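Local structure of transcriptional regulator (LacI family) (Clostridium acetobutylicum ATCC 824, 3G85) at residues I218-Y230 and P236-M248. The protein probably acts as a DNA-binding transcription factor of the LacI family, recognising cis-regulatory DNA and sensing a small molecule through a periplasmic binding protein-like region. Sequence-based numbering, arbitrary orientation.
Sequences IEIVAIGMNDREY and PPVTIVDIPIEEM
Ala222 and Ile240 lie side by side in parallel strands 219-224 and 239-242, joined through the short helix 228-232 as a beta-alpha-beta unit of the periplasmic binding protein-like fold. These two strands are tied tightly by direct backbone bonds from Ala222 to Ile243, with bridging waters at either end of that run. Ala222 N donates to Thr239 O (3.1 Å), and Ala222 O accepts from Val241 N. Gly224 repeats the pattern: its N reaches Val241 O almost straight (2.8 Å, 174° at the hydrogen), while its O takes Ile243 N. On one face Val221 CG1, anti to its own N (chi1 174°), meets Val241 CG2 at 3.9 Å; the flanking Ile243 brings CG1 against Ile223 CG2 there. Ala222 CB, on the other face, is reached by CG1 of flanking Val238, and helix 197-209 covers both.

At the start of the pairing a water takes over, bridging Ile220 O and Thr239 N. Beyond Gly224 the partly exposed Arg228 forms a salt bridge from NE, with a weak second bond from NH2, to Asp242 OD2, whose exact place is less certain; Arg29 also pairs with that oxygen. A second water donates to both Asn226 O and Asp242 OD1, 2.7 Å from each.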
loop_
_atom_site.group_PDB
_atom_site.type_symbol
_atom_site.label_atom_id
_atom_site.label_comp_id
_atom_site.label_asym_id
_atom_site.label_seq_id
_atom_site.Cartn_x
_atom_site.Cartn_y
_atom_site.Cartn_z
ATOM N N ILE A 218 11.562 -14.541 -16.917
ATOM C CA ILE A 218 11.363 -13.346 -16.071
ATOM C C ILE A 218 10.758 -13.759 -14.736
ATOM O O ILE A 218 9.767 -14.508 -14.704
ATOM C CB ILE A 218 10.437 -12.278 -16.737
ATOM C CG1 ILE A 218 11.077 -11.733 -18.014
ATOM C CG2 ILE A 218 10.152 -11.097 -15.763
ATOM C CD1 ILE A 218 10.283 -10.664 -18.702
ATOM N N GLU A 219 11.346 -13.281 -13.638
ATOM C CA GLU A 219 10.770 -13.531 -12.313
ATOM C C GLU A 219 10.183 -12.229 -11.745
ATOM O O GLU A 219 10.804 -11.192 -11.833
ATOM C CB GLU A 219 11.806 -14.108 -11.363
ATOM C CG GLU A 219 11.147 -14.757 -10.171
ATOM C CD GLU A 219 12.074 -15.622 -9.341
ATOM O OE1 GLU A 219 13.111 -16.119 -9.861
ATOM O OE2 GLU A 219 11.755 -15.796 -8.146
ATOM N N ILE A 220 8.974 -12.296 -11.192
ATOM C CA ILE A 220 8.289 -11.075 -10.744
ATOM C C ILE A 220 8.102 -11.086 -9.237
ATOM O O ILE A 220 7.795 -12.116 -8.660
ATOM C CB ILE A 220 6.882 -10.964 -11.408
ATOM C CG1 ILE A 220 7.035 -10.976 -12.929
ATOM C CG2 ILE A 220 6.137 -9.690 -10.886
ATOM C CD1 ILE A 220 5.719 -11.218 -13.743
ATOM N N VAL A 221 8.268 -9.936 -8.610
ATOM C CA VAL A 221 7.840 -9.734 -7.222
ATOM C C VAL A 221 7.017 -8.463 -7.266
ATOM O O VAL A 221 7.397 -7.495 -7.922
ATOM C CB VAL A 221 8.994 -9.546 -6.228
ATOM C CG1 VAL A 221 8.456 -9.195 -4.804
ATOM C CG2 VAL A 221 9.816 -10.841 -6.156
ATOM N N ALA A 222 5.866 -8.478 -6.611
ATOM C CA ALA A 222 5.005 -7.296 -6.650
ATOM C C ALA A 222 4.656 -6.894 -5.239
ATOM O O ALA A 222 4.643 -7.719 -4.350
ATOM C CB ALA A 222 3.745 -7.597 -7.404
ATOM N N ILE A 223 4.342 -5.617 -5.048
ATOM C CA ILE A 223 3.802 -5.137 -3.766
ATOM C C ILE A 223 2.303 -5.460 -3.734
ATOM O O ILE A 223 1.560 -5.108 -4.658
ATOM C CB ILE A 223 4.020 -3.619 -3.581
ATOM C CG1 ILE A 223 5.528 -3.262 -3.577
ATOM C CG2 ILE A 223 3.273 -3.098 -2.316
ATOM C CD1 ILE A 223 6.283 -3.865 -2.361
ATOM N N GLY A 224 1.869 -6.141 -2.683
ATOM C CA GLY A 224 0.468 -6.586 -2.606
ATOM C C GLY A 224 -0.416 -5.513 -2.019
ATOM O O GLY A 224 -0.272 -5.147 -0.849
HETATM N N MSE A 225 -1.311 -4.968 -2.837
HETATM C CA MSE A 225 -2.181 -3.884 -2.363
HETATM C C MSE A 225 -3.627 -4.338 -2.346
HETATM O O MSE A 225 -4.377 -3.979 -1.434
HETATM C CB MSE A 225 -2.036 -2.639 -3.249
HETATM C CG MSE A 225 -0.596 -2.237 -3.460
HETATM SE SE MSE A 225 -0.556 -0.419 -4.185
HETATM C CE MSE A 225 1.254 -0.039 -3.827
ATOM N N ASN A 226 -4.025 -5.070 -3.391
ATOM C CA ASN A 226 -5.383 -5.605 -3.479
ATOM C C ASN A 226 -5.457 -6.991 -2.841
ATOM O O ASN A 226 -4.452 -7.546 -2.377
ATOM C CB ASN A 226 -5.893 -5.648 -4.939
ATOM C CG ASN A 226 -6.073 -4.243 -5.545
ATOM O OD1 ASN A 226 -6.584 -3.337 -4.913
ATOM N ND2 ASN A 226 -5.627 -4.075 -6.777
ATOM N N ASP A 227 -6.659 -7.542 -2.804
ATOM C CA ASP A 227 -6.924 -8.870 -2.250
ATOM C C ASP A 227 -5.856 -9.930 -2.624
ATOM O O ASP A 227 -5.609 -10.177 -3.790
ATOM C CB ASP A 227 -8.326 -9.263 -2.745
ATOM C CG ASP A 227 -8.919 -10.435 -2.017
ATOM O OD1 ASP A 227 -8.210 -11.454 -1.785
ATOM O OD2 ASP A 227 -10.152 -10.351 -1.747
ATOM N N ARG A 228 -5.208 -10.520 -1.617
ATOM C CA ARG A 228 -4.160 -11.541 -1.790
ATOM C C ARG A 228 -4.551 -12.721 -2.716
ATOM O O ARG A 228 -3.674 -13.360 -3.332
ATOM C CB ARG A 228 -3.786 -12.132 -0.424
ATOM C CG ARG A 228 -3.067 -11.173 0.544
ATOM C CD ARG A 228 -2.684 -11.975 1.827
ATOM N NE ARG A 228 -1.812 -11.174 2.686
ATOM C CZ ARG A 228 -1.722 -11.278 4.023
ATOM N NH1 ARG A 228 -2.474 -12.169 4.677
ATOM N NH2 ARG A 228 -0.880 -10.486 4.698
ATOM N N GLU A 229 -5.841 -13.036 -2.810
ATOM C CA GLU A 229 -6.226 -14.193 -3.610
ATOM C C GLU A 229 -5.975 -14.043 -5.126
ATOM O O GLU A 229 -5.819 -15.052 -5.838
ATOM C CB GLU A 229 -7.688 -14.613 -3.336
ATOM C CG GLU A 229 -7.786 -15.425 -2.044
ATOM C CD GLU A 229 -9.120 -16.112 -1.834
ATOM O OE1 GLU A 229 -9.899 -16.295 -2.797
ATOM O OE2 GLU A 229 -9.377 -16.466 -0.665
ATOM N N TYR A 230 -5.988 -12.808 -5.631
ATOM C CA TYR A 230 -5.762 -12.610 -7.067
ATOM C C TYR A 230 -4.363 -13.070 -7.472
ATOM O O TYR A 230 -4.164 -13.663 -8.532
ATOM C CB TYR A 230 -6.018 -11.166 -7.495
ATOM C CG TYR A 230 -7.474 -10.788 -7.503
ATOM C CD1 TYR A 230 -8.333 -11.238 -8.515
ATOM C CD2 TYR A 230 -7.999 -9.969 -6.510
ATOM C CE1 TYR A 230 -9.691 -10.892 -8.523
ATOM C CE2 TYR A 230 -9.368 -9.609 -6.510
ATOM C CZ TYR A 230 -10.190 -10.071 -7.518
ATOM O OH TYR A 230 -11.520 -9.732 -7.520
ATOM N N PRO A 236 0.896 -17.545 -13.749
ATOM C CA PRO A 236 1.201 -18.320 -12.564
ATOM C C PRO A 236 0.962 -17.468 -11.302
ATOM O O PRO A 236 0.731 -16.258 -11.427
ATOM C CB PRO A 236 2.706 -18.580 -12.731
ATOM C CG PRO A 236 3.183 -17.346 -13.269
ATOM C CD PRO A 236 2.120 -16.896 -14.268
ATOM N N PRO A 237 0.977 -18.095 -10.111
ATOM C CA PRO A 237 0.967 -17.330 -8.866
ATOM C C PRO A 237 2.148 -16.354 -8.808
ATOM O O PRO A 237 3.254 -16.645 -9.291
ATOM C CB PRO A 237 1.039 -18.426 -7.792
ATOM C CG PRO A 237 0.321 -19.607 -8.470
ATOM C CD PRO A 237 0.913 -19.544 -9.840
ATOM N N VAL A 238 1.883 -15.181 -8.267
ATOM C CA VAL A 238 2.855 -14.105 -8.175
ATOM C C VAL A 238 3.291 -13.943 -6.724
ATOM O O VAL A 238 2.461 -13.776 -5.800
ATOM C CB VAL A 238 2.207 -12.778 -8.632
ATOM C CG1 VAL A 238 3.202 -11.554 -8.509
ATOM C CG2 VAL A 238 1.689 -12.915 -10.030
ATOM N N THR A 239 4.609 -13.971 -6.530
ATOM C CA THR A 239 5.180 -13.666 -5.230
ATOM C C THR A 239 4.977 -12.208 -4.884
ATOM O O THR A 239 5.200 -11.329 -5.715
ATOM C CB THR A 239 6.669 -14.016 -5.192
ATOM O OG1 THR A 239 6.771 -15.443 -5.171
ATOM C CG2 THR A 239 7.346 -13.411 -3.935
ATOM N N ILE A 240 4.530 -11.972 -3.663
ATOM C CA ILE A 240 4.289 -10.611 -3.199
ATOM C C ILE A 240 4.925 -10.250 -1.859
ATOM O O ILE A 240 5.209 -11.108 -1.012
ATOM C CB ILE A 240 2.772 -10.306 -3.067
ATOM C CG1 ILE A 240 2.147 -11.175 -1.931
ATOM C CG2 ILE A 240 2.040 -10.476 -4.410
ATOM C CD1 ILE A 240 0.642 -10.838 -1.655
ATOM N N VAL A 241 5.135 -8.956 -1.677
ATOM C CA VAL A 241 5.423 -8.406 -0.370
ATOM C C VAL A 241 4.139 -7.617 -0.021
ATOM O O VAL A 241 3.771 -6.653 -0.707
ATOM C CB VAL A 241 6.689 -7.521 -0.328
ATOM C CG1 VAL A 241 7.020 -7.263 1.156
ATOM C CG2 VAL A 241 7.871 -8.238 -1.053
ATOM N N ASP A 242 3.414 -8.101 0.976
ATOM C CA ASP A 242 2.028 -7.674 1.159
ATOM C C ASP A 242 1.933 -6.545 2.142
ATOM O O ASP A 242 2.623 -6.537 3.175
ATOM C CB ASP A 242 1.157 -8.853 1.640
ATOM C CG ASP A 242 -0.325 -8.541 1.612
ATOM O OD1 ASP A 242 -0.815 -7.999 0.594
ATOM O OD2 ASP A 242 -1.023 -8.854 2.615
ATOM N N ILE A 243 1.088 -5.578 1.822
ATOM C CA ILE A 243 0.703 -4.579 2.816
ATOM C C ILE A 243 -0.479 -5.227 3.568
ATOM O O ILE A 243 -1.504 -5.416 2.977
ATOM C CB ILE A 243 0.207 -3.305 2.180
ATOM C CG1 ILE A 243 1.245 -2.718 1.230
ATOM C CG2 ILE A 243 -0.083 -2.261 3.271
ATOM C CD1 ILE A 243 0.786 -1.392 0.584
ATOM N N PRO A 244 -0.320 -5.532 4.868
ATOM C CA PRO A 244 -1.326 -6.286 5.657
ATOM C C PRO A 244 -2.512 -5.406 6.079
ATOM O O PRO A 244 -2.744 -5.134 7.275
ATOM C CB PRO A 244 -0.509 -6.845 6.829
ATOM C CG PRO A 244 0.611 -5.747 7.044
ATOM C CD PRO A 244 0.877 -5.153 5.656
ATOM N N ILE A 245 -3.281 -4.979 5.079
ATOM C CA ILE A 245 -4.275 -3.953 5.266
ATOM C C ILE A 245 -5.374 -4.409 6.210
ATOM O O ILE A 245 -5.829 -3.610 7.043
ATOM C CB ILE A 245 -4.859 -3.478 3.934
ATOM C CG1 ILE A 245 -3.779 -2.664 3.173
ATOM C CG2 ILE A 245 -6.113 -2.611 4.161
ATOM C CD1 ILE A 245 -3.995 -2.654 1.624
ATOM N N GLU A 246 -5.812 -5.668 6.086
ATOM C CA GLU A 246 -6.879 -6.147 6.986
ATOM C C GLU A 246 -6.496 -6.000 8.467
ATOM O O GLU A 246 -7.269 -5.401 9.228
ATOM C CB GLU A 246 -7.358 -7.575 6.663
ATOM C CG GLU A 246 -7.915 -7.696 5.233
ATOM C CD GLU A 246 -6.858 -7.964 4.184
ATOM O OE1 GLU A 246 -5.649 -7.902 4.474
ATOM O OE2 GLU A 246 -7.260 -8.215 3.041
ATOM N N GLU A 247 -5.321 -6.511 8.845
ATOM C CA GLU A 247 -4.851 -6.445 10.227
ATOM C C GLU A 247 -4.602 -5.013 10.665
ATOM O O GLU A 247 -4.915 -4.642 11.811
ATOM C CB GLU A 247 -3.570 -7.254 10.396
ATOM C CG GLU A 247 -3.777 -8.739 10.299
ATOM C CD GLU A 247 -4.742 -9.300 11.349
ATOM O OE1 GLU A 247 -4.904 -8.716 12.449
ATOM O OE2 GLU A 247 -5.360 -10.344 11.059
HETATM N N MSE A 248 -4.045 -4.204 9.757
HETATM C CA MSE A 248 -3.831 -2.770 10.066
HETATM C C MSE A 248 -5.127 -2.016 10.354
HETATM O O MSE A 248 -5.194 -1.209 11.296
HETATM C CB MSE A 248 -3.064 -2.088 8.926
HETATM C CG MSE A 248 -1.630 -2.620 8.833
HETATM SE SE MSE A 248 -0.751 -2.007 7.168
HETATM C CE MSE A 248 -0.433 -0.105 7.627
HETATM O O HOH W 1 6.097 -14.181 -8.967
HETATM O O HOH W 2 -2.025 -8.585 -1.751
HETATM O O HOH W 3 -6.328 -10.097 1.143
#